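Local coordinates for protein fatty acid CoA ligase (Marinactinospora thermotolerans, PDB 6SQ8) that belongs to the ANL superfamily of AMP-binding enzymes and binds adenosine monophosphate and 1-ethanoyl-9H-pyrido[3,4-b]indole-3-carboxylic acid, at residues G52-H57 / V78-T83; T167-A172 / S358-D363; I198-S203 / H242-P247; G347-R352 / L376-V381; E413-E418 / A458-H463. All coordinates share one frame; numbering follows the deposited sequence.

Overall arrangement
Interactions 1 and 3 lie side by side: Pro-82 CD packs on Ser-203 OG at 3.5 Å, although their centres are 17 Å apart. Interaction 2 sits about 16 Å from interaction 1, centre to centre, without touching it. Three contacts lie near the bound molecules. In interaction 3 the Phe-244 side chain comes within about 4 Å of 1-ethanoyl-9H-pyrido[3,4-b]indole-3-carboxylic acid; in interaction 2 the Val-171 side chain is about 7 Å from both ligands; interaction 4 supplies Asp-380 to the adenosine monophosphate pocket. Interaction 5, in the C-terminal domain, stands apart, its centre 26 Å from that of interaction 4 and 41 Å from that of interaction 1.

Interaction 1 of 5, residues G52-H57 / V78-T83; sequences GVACLH and VGLRPT
Val-53, Cys-55, Val-78 and Leu-80 are laced together by their backbones as two parallel strands of a beta-alpha-beta unit, with helix 61-72 making the crossover from strand 52-56 to strand 76-79. The bonds alternate as a parallel pair requires. Val-78 N gives its hydrogen to Val-53 O at 3.2 Å, arriving from well above the carbonyl plane rather than on a lone pair. Next, the carbonyl of the same Val-78 takes the hydrogen of Cys-55 N at 3.0 Å. The ladder finishes with Leu-80 N bonded to Cys-55 O at 2.9 Å, an almost straight bond (166° at the hydrogen). Ala-54 turns its backbone polar groups the other way, to Ala-100 and Val-102 of strand 98-103, so strand 52-56 is bonded on both flanks and lies inside the five-stranded parallel sheet, while strand 76-79 is outermost. Beyond the ladder, Arg-81 leaves the contact: its NE forms a salt bridge with Asp-204 and its NH2 bonds to Phe-160 O. Apolar carbons fill in beside the bonded backbones. Leu-80 runs at about a right angle to Leu-56, and its CD1 also reaches Ala-54 CB at 4.1 Å. With Leu-56 CG anti to the backbone N (chi1 -173°), the closest approach of the two leucines is Leu-56 CD1 against Leu-80 CB, 3.8 Å apart.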
# COMPACT_ATOMS: atom_id res chain seq x y z
N GLY A 52 2.62 -12.51 -18.50
CA GLY A 52 2.75 -11.22 -17.84
C GLY A 52 3.40 -10.18 -18.75
O GLY A 52 4.19 -10.52 -19.62
N VAL A 53 3.05 -8.91 -18.54
CA VAL A 53 3.75 -7.78 -19.14
C VAL A 53 4.38 -6.94 -18.02
O VAL A 53 3.67 -6.27 -17.28
CB VAL A 53 2.81 -6.92 -20.00
CG1 VAL A 53 3.54 -5.74 -20.61
CG2 VAL A 53 2.12 -7.73 -21.08
N ALA A 54 5.70 -7.03 -17.89
CA ALA A 54 6.46 -6.25 -16.91
C ALA A 54 6.51 -4.78 -17.36
O ALA A 54 6.85 -4.49 -18.50
CB ALA A 54 7.84 -6.82 -16.75
N CYS A 55 6.19 -3.86 -16.45
CA CYS A 55 6.07 -2.48 -16.78
C CYS A 55 6.89 -1.64 -15.81
O CYS A 55 6.72 -1.73 -14.59
CB CYS A 55 4.62 -2.05 -16.76
SG CYS A 55 3.61 -2.93 -17.97
N LEU A 56 7.78 -0.82 -16.39
CA LEU A 56 8.70 0.06 -15.68
C LEU A 56 8.43 1.50 -16.10
O LEU A 56 8.68 1.89 -17.25
CB LEU A 56 10.12 -0.38 -16.06
CG LEU A 56 11.25 0.30 -15.30
CD1 LEU A 56 11.29 -0.12 -13.84
CD2 LEU A 56 12.58 -0.01 -15.97
N HIS A 57 7.88 2.30 -15.18
CA HIS A 57 7.44 3.65 -15.51
C HIS A 57 7.42 4.52 -14.27
O HIS A 57 7.50 4.04 -13.16
CB HIS A 57 6.04 3.61 -16.13
CG HIS A 57 5.05 2.90 -15.27
ND1 HIS A 57 4.57 1.64 -15.60
CD2 HIS A 57 4.49 3.22 -14.09
CE1 HIS A 57 3.73 1.25 -14.67
NE2 HIS A 57 3.68 2.19 -13.73
N VAL A 78 2.49 -6.61 -14.36
CA VAL A 78 3.55 -6.77 -13.36
C VAL A 78 4.28 -5.42 -13.23
O VAL A 78 5.20 -5.14 -13.98
CB VAL A 78 4.52 -7.90 -13.75
CG1 VAL A 78 5.67 -8.02 -12.77
CG2 VAL A 78 3.80 -9.23 -13.92
N GLY A 79 3.81 -4.59 -12.30
CA GLY A 79 4.37 -3.27 -12.05
C GLY A 79 5.70 -3.36 -11.31
O GLY A 79 5.75 -3.79 -10.15
N LEU A 80 6.77 -2.94 -11.98
CA LEU A 80 8.10 -2.91 -11.41
C LEU A 80 8.27 -1.65 -10.55
O LEU A 80 8.31 -0.54 -11.06
CB LEU A 80 9.12 -2.97 -12.54
CG LEU A 80 9.13 -4.28 -13.31
CD1 LEU A 80 10.02 -4.17 -14.54
CD2 LEU A 80 9.59 -5.42 -12.42
N ARG A 81 8.38 -1.89 -9.25
CA ARG A 81 8.43 -0.89 -8.20
C ARG A 81 9.66 -0.01 -8.39
O ARG A 81 10.76 -0.53 -8.58
CB ARG A 81 8.48 -1.63 -6.86
CG ARG A 81 7.89 -0.91 -5.66
CD ARG A 81 7.56 -1.92 -4.58
NE ARG A 81 6.56 -2.87 -5.06
CZ ARG A 81 6.45 -4.12 -4.65
NH1 ARG A 81 7.32 -4.61 -3.79
NH2 ARG A 81 5.46 -4.87 -5.11
N PRO A 82 9.54 1.34 -8.36
CA PRO A 82 10.71 2.22 -8.48
C PRO A 82 11.73 2.13 -7.32
O PRO A 82 12.92 2.28 -7.56
CB PRO A 82 10.10 3.62 -8.56
CG PRO A 82 8.76 3.49 -7.89
CD PRO A 82 8.28 2.09 -8.23
N THR A 83 11.25 1.88 -6.10
CA THR A 83 12.12 1.79 -4.91
C THR A 83 12.89 0.46 -4.86
O THR A 83 13.84 0.33 -4.09
CB THR A 83 11.33 1.94 -3.59
OG1 THR A 83 10.21 1.08 -3.67
CG2 THR A 83 10.88 3.36 -3.34

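Interaction 2 of 5, residues T167-A172 / S358-D363; sequences TPKGVA and SGYWRD
The Tyr-360 ring is met by Val-171 of the neighbouring strand and by Lys-169 just before it. Lys-169 lays its aliphatic chain over one face, a CH-pi contact in which CD stands 3.9 Å from the Tyr-360 ring centroid. CD sits 21° off the ring normal, displaced toward the rim, and the bends at chi2 and chi3 keep the chain above the ring. Val-171 comes at the same ring slantwise, with CG2 3.8 Å from Tyr-360 CE1. The phenol's polar end is held by Glu-301, which hydrogen-bonds to Tyr-360 OH. Trp-361 behaves differently: its CG is anti to the backbone N (chi1 176°), and the indole presents its edge to Ala-172 CB, with CE3 4.4 Å from that methyl. The backbones are paired antiparallel. Trp-361 N bonds to Gly-170 O at 2.7 Å, Ala-172 N to Gly-359 O at 3.0 Å, and Ser-358 N to Ala-172 O at 2.8 Å. These bonds join strand 359-360 to strand 170-174, the middle strand of a three-stranded antiparallel sheet, with strand 155-160 beyond it; a type II turn from Tyr-360 then leads to Asp-363, the N-cap of helix 364-367.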
# COMPACT_ATOMS: atom_id res chain seq x y z
N THR A 167 11.97 -14.14 0.90
CA THR A 167 12.15 -14.31 -0.57
C THR A 167 10.88 -13.89 -1.32
O THR A 167 9.80 -14.32 -0.92
CB THR A 167 12.61 -15.75 -0.91
OG1 THR A 167 13.56 -15.71 -1.98
CG2 THR A 167 11.49 -16.71 -1.28
N PRO A 168 10.98 -13.06 -2.39
CA PRO A 168 9.81 -12.56 -3.13
C PRO A 168 8.82 -13.55 -3.80
O PRO A 168 9.13 -14.17 -4.82
CB PRO A 168 10.47 -11.71 -4.23
CG PRO A 168 11.77 -11.24 -3.62
CD PRO A 168 12.25 -12.46 -2.86
N LYS A 169 7.62 -13.64 -3.24
CA LYS A 169 6.47 -14.37 -3.81
C LYS A 169 5.67 -13.41 -4.69
O LYS A 169 5.54 -12.26 -4.36
CB LYS A 169 5.54 -14.83 -2.69
CG LYS A 169 6.20 -15.52 -1.51
CD LYS A 169 5.64 -15.13 -0.14
CE LYS A 169 6.72 -14.99 0.91
NZ LYS A 169 6.13 -15.05 2.27
N GLY A 170 5.06 -13.92 -5.76
CA GLY A 170 4.20 -13.13 -6.64
C GLY A 170 2.74 -13.30 -6.28
O GLY A 170 2.17 -14.35 -6.50
N VAL A 171 2.13 -12.25 -5.72
CA VAL A 171 0.72 -12.26 -5.38
C VAL A 171 -0.10 -12.09 -6.66
O VAL A 171 -0.01 -11.06 -7.30
CB VAL A 171 0.37 -11.14 -4.37
CG1 VAL A 171 -1.13 -10.94 -4.27
CG2 VAL A 171 0.98 -11.39 -3.01
N ALA A 172 -0.92 -13.09 -6.98
CA ALA A 172 -1.80 -13.06 -8.14
C ALA A 172 -3.20 -12.64 -7.71
O ALA A 172 -3.82 -13.32 -6.89
CB ALA A 172 -1.84 -14.41 -8.80
N SER A 358 -5.72 -14.83 -5.43
CA SER A 358 -5.96 -16.19 -5.90
C SER A 358 -4.92 -17.12 -5.31
O SER A 358 -5.19 -18.27 -5.02
CB SER A 358 -5.94 -16.26 -7.40
OG SER A 358 -6.96 -15.44 -7.95
N GLY A 359 -3.71 -16.59 -5.11
CA GLY A 359 -2.61 -17.35 -4.57
C GLY A 359 -1.29 -16.76 -5.04
O GLY A 359 -1.26 -15.83 -5.88
N TYR A 360 -0.19 -17.31 -4.51
CA TYR A 360 1.10 -16.94 -5.01
C TYR A 360 1.27 -17.62 -6.38
O TYR A 360 1.03 -18.83 -6.53
CB TYR A 360 2.21 -17.30 -4.02
CG TYR A 360 2.11 -16.62 -2.67
CD1 TYR A 360 2.17 -15.24 -2.53
CD2 TYR A 360 1.96 -17.37 -1.52
CE1 TYR A 360 2.06 -14.63 -1.29
CE2 TYR A 360 1.86 -16.78 -0.27
CZ TYR A 360 1.92 -15.41 -0.15
OH TYR A 360 1.83 -14.85 1.09
N TRP A 361 1.66 -16.81 -7.37
CA TRP A 361 1.82 -17.21 -8.75
C TRP A 361 2.78 -18.41 -8.85
O TRP A 361 3.94 -18.30 -8.44
CB TRP A 361 2.31 -16.03 -9.58
CG TRP A 361 2.60 -16.36 -11.01
CD1 TRP A 361 3.83 -16.61 -11.56
CD2 TRP A 361 1.65 -16.50 -12.06
NE1 TRP A 361 3.69 -16.89 -12.89
CE2 TRP A 361 2.36 -16.83 -13.23
CE3 TRP A 361 0.26 -16.34 -12.15
CZ2 TRP A 361 1.74 -16.99 -14.47
CZ3 TRP A 361 -0.36 -16.53 -13.37
CH2 TRP A 361 0.37 -16.84 -14.51
N ARG A 362 2.26 -19.53 -9.38
CA ARG A 362 3.02 -20.75 -9.67
C ARG A 362 3.77 -21.22 -8.41
O ARG A 362 4.93 -21.65 -8.50
CB ARG A 362 3.96 -20.48 -10.85
N ASP A 363 3.13 -21.12 -7.24
CA ASP A 363 3.72 -21.57 -5.97
C ASP A 363 2.62 -22.02 -5.02
O ASP A 363 2.31 -21.32 -4.06
CB ASP A 363 4.60 -20.47 -5.35
CG ASP A 363 5.40 -20.92 -4.13
OD1 ASP A 363 5.18 -22.05 -3.67
OD2 ASP A 363 6.23 -20.12 -3.64

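Interaction 3 of 5, residues I198-S203 / H242-P247; sequences IPIPLS and HVFLAP
Ile-200 leans against Phe-244 where the loop after strand 195-198 passes the end of strand 242-245. At CB the isoleucine forks. One branch, the CG2 methyl, lies 4.0 Å from Phe-244 O and also comes near Phe-244 CD1. The other starts at CG1, which stands between the backbone N and the carbonyl carbon (chi1 64°), and continues fully extended to CD1. That terminal methyl makes the main contact, 3.6 Å from Phe-244 CD1, with Phe-244 CG and CE1 also close by, and it approaches the ring obliquely. Next to it, the Pro-199 ring faces the strand's backbone and the side chains of Val-243 and Leu-245: CD is 3.2 Å from Phe-244 O, while CG meets Leu-245 CD2 at 4.1 Å, the two side chains at about a right angle. Trp-249 of helix 247-255 packs on both Pro-199 and Ile-200, and Leu-205 and Leu-209 of helix 205-215 touch Phe-244. No hydrogen bond joins the two segments. Phe-244 belongs to the pocket of 1-ethanoyl-9H-pyrido[3,4-b]indole-3-carboxylic acid; the side-chain contact with this pocket-lining ring is apolar, so it probably helps to place the ring by shape rather than polarity.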
# COMPACT_ATOMS: atom_id res chain seq x y z
N ILE A 198 -2.84 11.27 -6.56
CA ILE A 198 -2.10 10.06 -6.36
C ILE A 198 -0.62 10.36 -6.47
O ILE A 198 -0.07 10.39 -7.56
CB ILE A 198 -2.53 8.97 -7.35
CG1 ILE A 198 -4.05 8.81 -7.34
CG2 ILE A 198 -1.82 7.67 -7.04
CD1 ILE A 198 -4.56 7.60 -8.05
N PRO A 199 0.06 10.56 -5.32
CA PRO A 199 1.51 10.69 -5.28
C PRO A 199 2.26 9.40 -4.92
O PRO A 199 3.47 9.43 -4.81
CB PRO A 199 1.64 11.71 -4.14
CG PRO A 199 0.58 11.27 -3.15
CD PRO A 199 -0.55 10.71 -3.99
N ILE A 200 1.54 8.30 -4.70
CA ILE A 200 2.19 7.02 -4.49
C ILE A 200 2.42 6.37 -5.85
O ILE A 200 1.73 6.69 -6.80
CB ILE A 200 1.38 6.11 -3.54
CG1 ILE A 200 0.02 5.72 -4.12
CG2 ILE A 200 1.25 6.75 -2.18
CD1 ILE A 200 -0.84 4.92 -3.17
N PRO A 201 3.39 5.44 -6.00
CA PRO A 201 3.74 4.91 -7.31
C PRO A 201 2.57 4.18 -7.97
O PRO A 201 1.85 3.43 -7.30
CB PRO A 201 4.87 3.91 -7.00
CG PRO A 201 5.41 4.34 -5.67
CD PRO A 201 4.21 4.86 -4.92
N LEU A 202 2.41 4.40 -9.29
CA LEU A 202 1.39 3.75 -10.11
C LEU A 202 1.66 2.25 -10.26
O LEU A 202 0.79 1.52 -10.74
CB LEU A 202 1.34 4.42 -11.48
CG LEU A 202 0.62 5.78 -11.53
CD1 LEU A 202 0.63 6.33 -12.97
CD2 LEU A 202 -0.80 5.67 -10.98
N SER A 203 2.85 1.78 -9.88
CA SER A 203 3.22 0.38 -10.01
C SER A 203 2.45 -0.52 -9.03
O SER A 203 2.35 -1.72 -9.28
CB SER A 203 4.70 0.22 -9.83
OG SER A 203 5.10 0.69 -8.55
N HIS A 242 -9.86 13.78 -3.09
CA HIS A 242 -9.26 12.64 -2.45
C HIS A 242 -7.76 12.70 -2.66
O HIS A 242 -7.30 13.27 -3.66
CB HIS A 242 -9.83 11.35 -3.02
CG HIS A 242 -11.29 11.15 -2.77
ND1 HIS A 242 -12.25 12.01 -3.28
CD2 HIS A 242 -11.95 10.19 -2.08
CE1 HIS A 242 -13.44 11.58 -2.91
NE2 HIS A 242 -13.27 10.46 -2.18
N VAL A 243 -7.03 12.10 -1.71
CA VAL A 243 -5.61 11.89 -1.82
C VAL A 243 -5.25 10.67 -0.97
O VAL A 243 -5.89 10.41 0.03
CB VAL A 243 -4.81 13.14 -1.39
CG1 VAL A 243 -5.12 13.53 0.04
CG2 VAL A 243 -3.32 12.93 -1.54
N PHE A 244 -4.22 9.94 -1.40
CA PHE A 244 -3.68 8.86 -0.63
C PHE A 244 -2.22 9.15 -0.28
O PHE A 244 -1.45 9.48 -1.17
CB PHE A 244 -3.78 7.53 -1.37
CG PHE A 244 -3.54 6.33 -0.48
CD1 PHE A 244 -2.27 6.00 -0.05
CD2 PHE A 244 -4.60 5.55 -0.05
CE1 PHE A 244 -2.07 4.90 0.78
CE2 PHE A 244 -4.40 4.47 0.79
CZ PHE A 244 -3.14 4.15 1.21
N LEU A 245 -1.89 8.99 1.01
CA LEU A 245 -0.60 9.29 1.59
C LEU A 245 -0.12 8.12 2.44
O LEU A 245 -0.94 7.42 3.07
CB LEU A 245 -0.73 10.52 2.49
CG LEU A 245 -1.24 11.78 1.81
CD1 LEU A 245 -1.47 12.86 2.85
CD2 LEU A 245 -0.25 12.24 0.77
N ALA A 246 1.20 7.91 2.47
CA ALA A 246 1.85 7.12 3.51
C ALA A 246 1.68 7.88 4.82
O ALA A 246 1.62 9.10 4.82
CB ALA A 246 3.30 6.90 3.20
N PRO A 247 1.58 7.18 5.97
CA PRO A 247 1.38 7.86 7.25
C PRO A 247 2.37 9.00 7.52
O PRO A 247 1.94 10.06 7.95
CB PRO A 247 1.52 6.71 8.25
CG PRO A 247 1.02 5.50 7.50
CD PRO A 247 1.57 5.71 6.11

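Interaction 4 of 5, residues G347-R352 / L376-V381; sequences GEVWVR and LRTGDV. With AMP (adenosine monophosphate), chain G.
Val-349 and Thr-378 form the dense centre of this antiparallel pairing. Two donors of one residue grip Val-349 O: Thr-378 N at 3.2 Å and Thr-378 OG1 at 2.7 Å, the hydroxyl standing between its own backbone N and carbonyl carbon (chi1 59°). The same OG1 accepts from Asp-380 N, an ST turn that carries the chain round its corner at Gly-379. Past the corner, Asp-380 O takes the hydrogen of Val-349 N at 2.9 Å in a nearly straight bond (177°). The register shifts by two residues between Glu-348 and Trp-350, a beta bulge in the pairing. Packing on this buried side is apolar, with Val-351 CG2 against Thr-378 CG2.

The face of Glu-348, Trp-350 and Arg-377 is partly exposed and includes a bound water, which links Glu-348 OE1, Gly-379 N and Asp-380 O. Arg-377 stretches across Trp-350, its CB 3.6 Å from the centroid of the six-membered ring in a CH-pi contact. Glu-348 OE1 sits over the centre of the guanidinium face, 3.3 Å from Arg-377 NE; no N-H points at it, leaving charge attraction alone. On the ligand side, adenosine monophosphate O2' donates to Asp-380 OD1 at 2.6 Å. This chemistry is consistent with the hydrogen-bonded corner placing Asp-380 at the ribose.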
# COMPACT_ATOMS: atom_id res chain seq x y z
N GLY A 347 -5.16 -12.49 18.89
CA GLY A 347 -4.75 -13.61 18.05
C GLY A 347 -4.49 -13.17 16.62
O GLY A 347 -4.49 -11.96 16.33
N GLU A 348 -4.28 -14.15 15.73
CA GLU A 348 -3.97 -13.91 14.32
C GLU A 348 -5.23 -13.47 13.58
O GLU A 348 -6.29 -14.07 13.74
CB GLU A 348 -3.45 -15.16 13.63
CG GLU A 348 -2.12 -15.65 14.14
CD GLU A 348 -1.65 -16.91 13.44
OE1 GLU A 348 -1.55 -16.87 12.20
OE2 GLU A 348 -1.42 -17.92 14.13
N VAL A 349 -5.08 -12.44 12.75
CA VAL A 349 -6.14 -11.88 11.94
C VAL A 349 -6.23 -12.71 10.65
O VAL A 349 -5.25 -12.83 9.91
CB VAL A 349 -5.88 -10.39 11.66
CG1 VAL A 349 -6.93 -9.79 10.74
CG2 VAL A 349 -5.77 -9.59 12.96
N TRP A 350 -7.40 -13.33 10.44
CA TRP A 350 -7.71 -14.07 9.22
C TRP A 350 -8.86 -13.38 8.51
O TRP A 350 -9.78 -12.86 9.16
CB TRP A 350 -8.07 -15.53 9.52
CG TRP A 350 -6.92 -16.37 9.98
CD1 TRP A 350 -6.32 -16.29 11.20
CD2 TRP A 350 -6.27 -17.43 9.28
NE1 TRP A 350 -5.33 -17.23 11.29
CE2 TRP A 350 -5.27 -17.94 10.13
CE3 TRP A 350 -6.42 -18.01 8.01
CZ2 TRP A 350 -4.42 -18.99 9.76
CZ3 TRP A 350 -5.60 -19.05 7.65
CH2 TRP A 350 -4.62 -19.54 8.51
N VAL A 351 -8.82 -13.43 7.18
CA VAL A 351 -9.68 -12.65 6.34
C VAL A 351 -10.25 -13.56 5.23
O VAL A 351 -9.54 -14.39 4.70
CB VAL A 351 -8.89 -11.45 5.79
CG1 VAL A 351 -9.47 -10.90 4.49
CG2 VAL A 351 -8.76 -10.35 6.83
N ARG A 352 -11.54 -13.39 4.94
CA ARG A 352 -12.22 -13.98 3.79
C ARG A 352 -12.99 -12.85 3.10
O ARG A 352 -13.79 -12.18 3.74
CB ARG A 352 -13.12 -15.14 4.24
CG ARG A 352 -14.01 -15.75 3.16
CD ARG A 352 -14.59 -17.13 3.47
NE ARG A 352 -15.59 -17.15 4.55
CZ ARG A 352 -16.29 -18.23 4.96
NH1 ARG A 352 -16.01 -19.44 4.50
NH2 ARG A 352 -17.28 -18.07 5.83
N LEU A 376 -7.62 -16.25 4.50
CA LEU A 376 -6.24 -15.79 4.35
C LEU A 376 -5.68 -15.36 5.71
O LEU A 376 -6.32 -14.65 6.46
CB LEU A 376 -6.22 -14.64 3.35
CG LEU A 376 -4.94 -13.82 3.31
CD1 LEU A 376 -3.78 -14.68 2.88
CD2 LEU A 376 -5.07 -12.64 2.37
N ARG A 377 -4.49 -15.88 6.02
CA ARG A 377 -3.65 -15.50 7.17
C ARG A 377 -2.92 -14.20 6.79
O ARG A 377 -1.98 -14.22 6.01
CB ARG A 377 -2.69 -16.66 7.44
CG ARG A 377 -1.87 -16.64 8.72
CD ARG A 377 -0.85 -17.77 8.57
NE ARG A 377 0.15 -17.93 9.63
CZ ARG A 377 0.15 -18.89 10.57
NH1 ARG A 377 -0.84 -19.77 10.64
NH2 ARG A 377 1.12 -18.95 11.46
N THR A 378 -3.38 -13.08 7.34
CA THR A 378 -2.82 -11.77 7.03
C THR A 378 -1.35 -11.69 7.44
O THR A 378 -0.57 -11.06 6.76
CB THR A 378 -3.58 -10.64 7.73
OG1 THR A 378 -3.50 -10.87 9.14
CG2 THR A 378 -5.02 -10.53 7.28
N GLY A 379 -1.01 -12.32 8.57
CA GLY A 379 0.32 -12.17 9.17
C GLY A 379 0.34 -11.15 10.30
O GLY A 379 1.38 -10.92 10.91
N ASP A 380 -0.82 -10.54 10.56
CA ASP A 380 -1.01 -9.58 11.62
C ASP A 380 -1.71 -10.27 12.78
O ASP A 380 -2.39 -11.29 12.61
CB ASP A 380 -1.85 -8.40 11.16
CG ASP A 380 -1.13 -7.54 10.15
OD1 ASP A 380 0.09 -7.24 10.40
OD2 ASP A 380 -1.78 -7.18 9.10
N VAL A 381 -1.52 -9.66 13.95
CA VAL A 381 -2.08 -10.07 15.20
C VAL A 381 -2.86 -8.87 15.77
O VAL A 381 -2.44 -7.73 15.65
CB VAL A 381 -0.95 -10.54 16.13
CG1 VAL A 381 -1.30 -10.46 17.59
CG2 VAL A 381 -0.51 -11.94 15.77
P AMP G . 2.64 -6.10 2.95
O1P AMP G . 1.53 -6.04 1.94
O2P AMP G . 2.96 -7.51 3.47
O3P AMP G . 3.84 -5.32 2.47
O5' AMP G . 2.03 -5.23 4.20
C5' AMP G . 0.99 -5.65 5.11
C4' AMP G . 1.27 -5.23 6.55
O4' AMP G . 1.44 -3.83 6.70
C3' AMP G . 0.11 -5.54 7.46
O3' AMP G . 0.38 -6.82 7.97
C2' AMP G . 0.07 -4.46 8.54
O2' AMP G . 0.73 -4.76 9.80
C1' AMP G . 0.78 -3.30 7.86
N9 AMP G . -0.23 -2.27 7.52
C8 AMP G . -0.72 -1.95 6.30
N7 AMP G . -1.63 -0.95 6.39
C5 AMP G . -1.73 -0.62 7.70
C6 AMP G . -2.52 0.34 8.52
N6 AMP G . -3.38 1.19 7.95
N1 AMP G . -2.31 0.34 9.85
C2 AMP G . -1.43 -0.51 10.44
N3 AMP G . -0.69 -1.42 9.77
C4 AMP G . -0.80 -1.51 8.43
O HOH W 1 -1.86 -14.04 10.94

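Interaction 5 of 5, residues E413-E418 / A458-H463; sequences EHVLTE and ALVRDH
Val-415 reaches the His-463 imidazole obliquely through CG1, which is anti to the backbone N (chi1 172°), while its CG2 rests 4.0 Å from His-463 CB. At the ring's edge, in its plane, lies Leu-459 O, which accepts from His-463 ND1 at 3.2 Å. This carbonyl also takes the backbone N-H of His-463, the two donors arriving from opposite faces of its plane, and the ND1 bond ties the ring's rotation to its own helix. Val-415 is the central residue of the interface: CG1 is also 3.7 Å from Leu-459 O and 4.0 Å from Leu-459 CG. Deeper in, Leu-416 CD2 meets Val-460 CG2 at 3.8 Å. The side-chain packing between the helices is apolar, and no hydrogen bond crosses it. The two helical segments cross at 126°, their axes 9.2 Å apart. Both belong to the C-terminal domain, where Leu-416 continues onto Ala-425 and Val-427 of strand 422-432. Glu-418 touches Pro-279 and Ser-280 of helix 279-289, in the larger AMP-binding part.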
# COMPACT_ATOMS: atom_id res chain seq x y z
N GLU A 413 5.31 0.94 21.56
CA GLU A 413 5.58 2.12 20.71
C GLU A 413 4.51 3.20 20.94
O GLU A 413 4.85 4.38 21.01
CB GLU A 413 5.61 1.71 19.24
CG GLU A 413 6.80 0.84 18.86
CD GLU A 413 6.67 0.05 17.56
OE1 GLU A 413 5.65 0.24 16.83
OE2 GLU A 413 7.58 -0.77 17.31
N HIS A 414 3.24 2.79 21.04
CA HIS A 414 2.12 3.72 21.26
C HIS A 414 2.38 4.55 22.52
O HIS A 414 2.24 5.78 22.51
CB HIS A 414 0.77 2.97 21.30
CG HIS A 414 0.32 2.39 20.00
ND1 HIS A 414 -0.69 1.41 19.91
CD2 HIS A 414 0.75 2.61 18.72
CE1 HIS A 414 -0.88 1.08 18.64
NE2 HIS A 414 0.00 1.81 17.88
N VAL A 415 2.79 3.87 23.60
CA VAL A 415 3.06 4.51 24.90
C VAL A 415 4.25 5.47 24.79
O VAL A 415 4.19 6.59 25.24
CB VAL A 415 3.27 3.47 26.01
CG1 VAL A 415 3.75 4.13 27.28
CG2 VAL A 415 2.03 2.66 26.31
N LEU A 416 5.35 5.00 24.21
CA LEU A 416 6.54 5.84 24.02
C LEU A 416 6.18 7.10 23.22
O LEU A 416 6.58 8.19 23.61
CB LEU A 416 7.65 5.04 23.31
CG LEU A 416 8.28 3.92 24.13
CD1 LEU A 416 9.16 3.02 23.27
CD2 LEU A 416 9.10 4.47 25.27
N THR A 417 5.41 6.95 22.14
CA THR A 417 5.15 8.06 21.21
C THR A 417 4.12 9.05 21.79
O THR A 417 4.07 10.20 21.33
CB THR A 417 4.74 7.57 19.81
OG1 THR A 417 3.61 6.70 19.91
CG2 THR A 417 5.88 6.87 19.10
N GLU A 418 3.34 8.62 22.79
CA GLU A 418 2.43 9.51 23.51
C GLU A 418 3.23 10.60 24.22
O GLU A 418 2.72 11.69 24.42
CB GLU A 418 1.61 8.79 24.58
CG GLU A 418 0.30 8.19 24.11
CD GLU A 418 -0.56 9.05 23.20
OE1 GLU A 418 -0.85 10.23 23.58
OE2 GLU A 418 -0.92 8.54 22.10
N ALA A 458 9.72 4.66 32.43
CA ALA A 458 8.79 4.80 33.55
C ALA A 458 7.35 4.89 33.04
O ALA A 458 6.41 4.39 33.67
CB ALA A 458 9.15 6.02 34.36
N LEU A 459 7.20 5.54 31.88
CA LEU A 459 5.92 5.70 31.22
C LEU A 459 5.40 4.33 30.76
O LEU A 459 4.22 3.99 30.96
CB LEU A 459 6.14 6.67 30.06
CG LEU A 459 4.90 7.30 29.45
CD1 LEU A 459 3.99 7.95 30.50
CD2 LEU A 459 5.32 8.35 28.42
N VAL A 460 6.29 3.53 30.17
CA VAL A 460 5.92 2.19 29.73
C VAL A 460 5.54 1.38 30.97
O VAL A 460 4.55 0.67 30.95
CB VAL A 460 7.04 1.50 28.91
CG1 VAL A 460 6.79 0.01 28.74
CG2 VAL A 460 7.22 2.17 27.56
N ARG A 461 6.32 1.51 32.04
CA ARG A 461 6.11 0.71 33.22
C ARG A 461 4.75 1.01 33.84
O ARG A 461 4.12 0.11 34.36
CB ARG A 461 7.22 0.89 34.26
CG ARG A 461 7.23 -0.23 35.31
CD ARG A 461 8.29 -0.04 36.39
NE ARG A 461 9.61 0.28 35.84
CZ ARG A 461 10.48 -0.61 35.38
NH1 ARG A 461 10.23 -1.91 35.52
NH2 ARG A 461 11.59 -0.18 34.82
N ASP A 462 4.31 2.27 33.81
CA ASP A 462 3.04 2.67 34.45
C ASP A 462 1.84 2.13 33.66
O ASP A 462 0.87 1.68 34.26
CB ASP A 462 2.91 4.19 34.64
CG ASP A 462 1.70 4.61 35.48
OD1 ASP A 462 1.32 3.83 36.39
OD2 ASP A 462 1.11 5.72 35.24
N HIS A 463 1.94 2.16 32.32
CA HIS A 463 0.83 1.88 31.43
C HIS A 463 0.73 0.38 31.13
O HIS A 463 -0.36 -0.15 31.10
CB HIS A 463 0.93 2.72 30.14
CG HIS A 463 0.45 4.12 30.30
ND1 HIS A 463 1.27 5.14 30.72
CD2 HIS A 463 -0.76 4.68 30.10
CE1 HIS A 463 0.60 6.27 30.77
NE2 HIS A 463 -0.65 6.02 30.39